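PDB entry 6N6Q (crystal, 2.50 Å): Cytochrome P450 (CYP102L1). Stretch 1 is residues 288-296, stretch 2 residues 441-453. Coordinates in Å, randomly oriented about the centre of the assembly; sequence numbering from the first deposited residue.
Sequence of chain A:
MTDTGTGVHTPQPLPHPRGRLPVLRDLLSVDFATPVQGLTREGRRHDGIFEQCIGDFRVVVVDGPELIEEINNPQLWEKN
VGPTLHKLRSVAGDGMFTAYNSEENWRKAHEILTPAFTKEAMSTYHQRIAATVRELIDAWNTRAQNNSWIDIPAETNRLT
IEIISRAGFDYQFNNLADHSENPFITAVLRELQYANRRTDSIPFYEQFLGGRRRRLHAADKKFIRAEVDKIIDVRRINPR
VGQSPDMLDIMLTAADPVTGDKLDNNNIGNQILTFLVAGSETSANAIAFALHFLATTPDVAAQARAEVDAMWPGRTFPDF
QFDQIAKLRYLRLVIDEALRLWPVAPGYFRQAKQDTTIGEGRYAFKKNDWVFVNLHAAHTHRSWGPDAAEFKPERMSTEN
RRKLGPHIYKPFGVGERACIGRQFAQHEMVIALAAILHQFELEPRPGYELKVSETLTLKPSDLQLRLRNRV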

# COMPACT_ATOMS: atom_id res chain seq x y z
N ALA A 288 -4.27 -9.00 -4.48
CA ALA A 288 -4.38 -10.39 -4.06
C ALA A 288 -5.68 -10.63 -3.30
O ALA A 288 -6.31 -11.69 -3.46
CB ALA A 288 -3.17 -10.78 -3.21
N PHE A 289 -6.10 -9.67 -2.48
CA PHE A 289 -7.39 -9.79 -1.80
C PHE A 289 -8.54 -9.77 -2.80
O PHE A 289 -9.47 -10.57 -2.70
CB PHE A 289 -7.55 -8.68 -0.77
CG PHE A 289 -6.95 -8.99 0.57
CD1 PHE A 289 -7.47 -10.01 1.36
CD2 PHE A 289 -5.90 -8.24 1.06
CE1 PHE A 289 -6.92 -10.29 2.60
CE2 PHE A 289 -5.35 -8.51 2.30
CZ PHE A 289 -5.86 -9.54 3.07
N ALA A 290 -8.49 -8.85 -3.76
CA ALA A 290 -9.56 -8.76 -4.75
C ALA A 290 -9.61 -10.00 -5.63
O ALA A 290 -10.70 -10.42 -6.04
CB ALA A 290 -9.39 -7.51 -5.61
N LEU A 291 -8.46 -10.61 -5.93
CA LEU A 291 -8.46 -11.85 -6.69
C LEU A 291 -9.09 -12.98 -5.89
O LEU A 291 -9.80 -13.83 -6.45
CB LEU A 291 -7.03 -12.22 -7.10
CG LEU A 291 -6.46 -11.40 -8.26
CD1 LEU A 291 -5.03 -11.83 -8.57
CD2 LEU A 291 -7.35 -11.53 -9.48
N HIS A 292 -8.85 -13.02 -4.58
CA HIS A 292 -9.47 -14.04 -3.74
C HIS A 292 -10.99 -13.90 -3.72
O HIS A 292 -11.71 -14.88 -3.92
CB HIS A 292 -8.92 -13.97 -2.32
CG HIS A 292 -9.75 -14.72 -1.32
ND1 HIS A 292 -9.72 -16.09 -1.21
CD2 HIS A 292 -10.65 -14.28 -0.41
CE1 HIS A 292 -10.56 -16.46 -0.26
NE2 HIS A 292 -11.14 -15.39 0.24
N PHE A 293 -11.48 -12.69 -3.49
CA PHE A 293 -12.92 -12.49 -3.40
C PHE A 293 -13.60 -12.64 -4.75
O PHE A 293 -14.78 -13.01 -4.81
CB PHE A 293 -13.22 -11.12 -2.78
CG PHE A 293 -12.99 -11.06 -1.30
CD1 PHE A 293 -13.51 -12.04 -0.47
CD2 PHE A 293 -12.24 -10.04 -0.73
CE1 PHE A 293 -13.30 -12.00 0.90
CE2 PHE A 293 -12.03 -9.99 0.63
CZ PHE A 293 -12.56 -10.97 1.45
N LEU A 294 -12.88 -12.38 -5.85
CA LEU A 294 -13.44 -12.65 -7.17
C LEU A 294 -13.46 -14.14 -7.47
O LEU A 294 -14.37 -14.62 -8.16
CB LEU A 294 -12.65 -11.90 -8.25
CG LEU A 294 -12.84 -10.38 -8.34
CD1 LEU A 294 -11.82 -9.78 -9.29
CD2 LEU A 294 -14.26 -10.04 -8.78
N ALA A 295 -12.47 -14.88 -6.98
CA ALA A 295 -12.42 -16.32 -7.19
C ALA A 295 -13.33 -17.09 -6.24
O ALA A 295 -13.47 -18.31 -6.40
CB ALA A 295 -10.98 -16.83 -7.03
N THR A 296 -13.95 -16.42 -5.28
CA THR A 296 -14.78 -17.07 -4.26
C THR A 296 -16.26 -16.75 -4.38
O THR A 296 -17.09 -17.65 -4.26
CB THR A 296 -14.28 -16.67 -2.86
OG1 THR A 296 -13.01 -17.29 -2.61
CG2 THR A 296 -15.27 -17.10 -1.78
N GLU A 441 -9.91 -17.11 -16.15
CA GLU A 441 -10.89 -17.40 -15.12
C GLU A 441 -10.17 -17.97 -13.90
O GLU A 441 -9.15 -18.65 -14.03
CB GLU A 441 -11.97 -18.37 -15.62
CG GLU A 441 -11.45 -19.74 -16.05
CD GLU A 441 -12.53 -20.56 -16.73
OE1 GLU A 441 -13.42 -19.95 -17.37
OE2 GLU A 441 -12.49 -21.80 -16.63
N LEU A 442 -10.71 -17.68 -12.72
CA LEU A 442 -10.02 -17.92 -11.46
C LEU A 442 -10.56 -19.18 -10.81
O LEU A 442 -11.77 -19.30 -10.56
CB LEU A 442 -10.18 -16.72 -10.53
CG LEU A 442 -9.98 -15.34 -11.17
CD1 LEU A 442 -10.39 -14.24 -10.20
CD2 LEU A 442 -8.54 -15.15 -11.61
N GLU A 443 -9.67 -20.13 -10.52
CA GLU A 443 -10.03 -21.34 -9.79
C GLU A 443 -9.40 -21.30 -8.40
O GLU A 443 -8.17 -21.36 -8.29
CB GLU A 443 -9.57 -22.59 -10.55
CG GLU A 443 -9.91 -23.90 -9.85
CD GLU A 443 -9.36 -25.11 -10.57
OE1 GLU A 443 -8.82 -24.95 -11.69
OE2 GLU A 443 -9.48 -26.23 -10.03
N PRO A 444 -10.19 -21.19 -7.34
CA PRO A 444 -9.62 -21.21 -5.99
C PRO A 444 -9.22 -22.62 -5.58
O PRO A 444 -9.58 -23.61 -6.22
CB PRO A 444 -10.77 -20.68 -5.12
CG PRO A 444 -11.99 -21.12 -5.85
CD PRO A 444 -11.65 -21.04 -7.32
N ARG A 445 -8.47 -22.69 -4.49
CA ARG A 445 -8.03 -23.97 -3.94
C ARG A 445 -9.11 -24.54 -3.03
O ARG A 445 -9.49 -23.87 -2.06
CB ARG A 445 -6.73 -23.81 -3.18
CG ARG A 445 -6.23 -25.10 -2.55
CD ARG A 445 -4.78 -24.98 -2.12
NE ARG A 445 -3.87 -24.94 -3.27
CZ ARG A 445 -3.31 -26.02 -3.80
NH1 ARG A 445 -3.55 -27.22 -3.29
NH2 ARG A 445 -2.49 -25.90 -4.84
N PRO A 446 -9.61 -25.74 -3.30
CA PRO A 446 -10.68 -26.29 -2.45
C PRO A 446 -10.19 -26.52 -1.02
O PRO A 446 -9.06 -26.96 -0.79
CB PRO A 446 -11.03 -27.61 -3.14
CG PRO A 446 -10.54 -27.45 -4.55
CD PRO A 446 -9.31 -26.60 -4.45
N GLY A 447 -11.06 -26.22 -0.06
CA GLY A 447 -10.73 -26.35 1.34
C GLY A 447 -9.99 -25.17 1.94
O GLY A 447 -9.99 -25.02 3.17
N TYR A 448 -9.37 -24.33 1.12
CA TYR A 448 -8.65 -23.17 1.64
C TYR A 448 -9.62 -22.17 2.24
O TYR A 448 -10.74 -21.98 1.75
CB TYR A 448 -7.84 -22.51 0.52
CG TYR A 448 -7.27 -21.16 0.91
CD1 TYR A 448 -6.08 -21.05 1.60
CD2 TYR A 448 -7.94 -19.98 0.58
CE1 TYR A 448 -5.56 -19.82 1.96
CE2 TYR A 448 -7.44 -18.75 0.93
CZ TYR A 448 -6.24 -18.67 1.62
OH TYR A 448 -5.73 -17.44 1.97
N GLU A 449 -9.19 -21.51 3.32
CA GLU A 449 -9.94 -20.44 3.94
C GLU A 449 -9.01 -19.26 4.21
O GLU A 449 -7.80 -19.44 4.40
CB GLU A 449 -10.62 -20.91 5.23
CG GLU A 449 -11.91 -21.67 4.97
CD GLU A 449 -12.13 -22.81 5.95
OE1 GLU A 449 -11.48 -22.82 7.01
OE2 GLU A 449 -12.96 -23.69 5.65
N LEU A 450 -9.58 -18.06 4.21
CA LEU A 450 -8.81 -16.83 4.19
C LEU A 450 -8.11 -16.62 5.53
O LEU A 450 -8.77 -16.41 6.55
CB LEU A 450 -9.71 -15.65 3.85
CG LEU A 450 -9.03 -14.28 3.75
CD1 LEU A 450 -7.95 -14.30 2.68
CD2 LEU A 450 -10.05 -13.20 3.46
N LYS A 451 -6.78 -16.67 5.52
CA LYS A 451 -5.96 -16.30 6.66
C LYS A 451 -5.10 -15.11 6.27
O LYS A 451 -4.52 -15.08 5.18
CB LYS A 451 -5.07 -17.47 7.11
CG LYS A 451 -5.64 -18.27 8.29
CD LYS A 451 -7.07 -18.70 8.04
CE LYS A 451 -7.60 -19.55 9.19
NZ LYS A 451 -6.85 -20.82 9.33
N VAL A 452 -5.02 -14.12 7.16
CA VAL A 452 -4.34 -12.86 6.87
C VAL A 452 -3.16 -12.72 7.81
O VAL A 452 -3.33 -12.61 9.03
CB VAL A 452 -5.29 -11.66 7.00
CG1 VAL A 452 -4.52 -10.36 6.83
CG2 VAL A 452 -6.41 -11.76 5.98
N SER A 453 -1.95 -12.72 7.25
CA SER A 453 -0.75 -12.43 8.01
C SER A 453 -0.50 -10.93 8.03
O SER A 453 -1.03 -10.18 7.22
CB SER A 453 0.46 -13.17 7.43
OG SER A 453 0.83 -12.62 6.17

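The most unusual feature of this contact is a leucine methyl seated over an imidazole: Leu-450 CD1 lies 4.2 Å from the centroid of the His-292 ring (CG, ND1, CD2, CE1, NE2) and only 15° off the ring normal. That places the methyl over one face, the geometry of a CH-pi interaction, in which weakly polarised C-H bonds meet the pi cloud. His-292 reaches this position with chi1 at 164° (t); its CA-to-CB bond points sideways, but the end of the side chain comes nearer to the second stretch.

No hydrogen bond crosses between the stretches, so the 480 Å² of surface buried between them, both sides summed, rests on apolar packing and close van der Waals contact. Within the helical stretch, the amides of His-292 to Ala-295 bond to carbonyls four residues earlier, as in the hydrogen bond from Ala-295 N to Leu-291 O at 2.9 Å. It meets the weakly bonded strand around 441-444 almost at a right angle: the axes make 85° and approach to 7.6 Å. A crossing this steep confines close backbone approach to a small region, where Ala-295 CA and Leu-442 CA are 5.2 Å apart.

The small side chain of Ala-295 points toward the strand, and its CB lies 3.6 Å from Leu-442 CB. Leu-442 also points toward the helix, and its CD1 reaches further in, 3.8 Å from Leu-294 CB and 4.1 Å from Leu-291 CD2. One methyl thus touches side chains from two helical residues. Next along the strand, Pro-444 CG approaches Ala-295 O to 3.2 Å, a close contact between a ring carbon and a carbonyl oxygen. The intervening Glu-443 points away, as expected from the alternation of an extended chain.

Beyond Pro-444, a type II turn from Arg-445 to Tyr-448 redirects the chain, closed by Tyr-448 N to Arg-445 O at 3.2 Å. Gly-447 has phi/psi of 84/-19; at these angles a CB would jam against the carbonyl O of Pro-446, which by itself calls for glycine.

After the turn, Tyr-448, Leu-450 and Val-452 all point toward the helix, while Glu-449 and Lys-451 point away. His-292 CE1 lies near the plane of the tyrosine ring at its edge, 4.0 Å from Tyr-448 CE2. Leu-450 also packs against two phenylalanines: its CD1 is 4.1 Å and its CD2 4.4 Å from Phe-289 CE1, and CD2 lies 3.9 Å from Phe-293 CZ. Finally, Val-452 CG2 meets the edge of the Phe-289 ring, 3.7 Å from Phe-289 CZ, extending the apolar contact into the strand at 451-453.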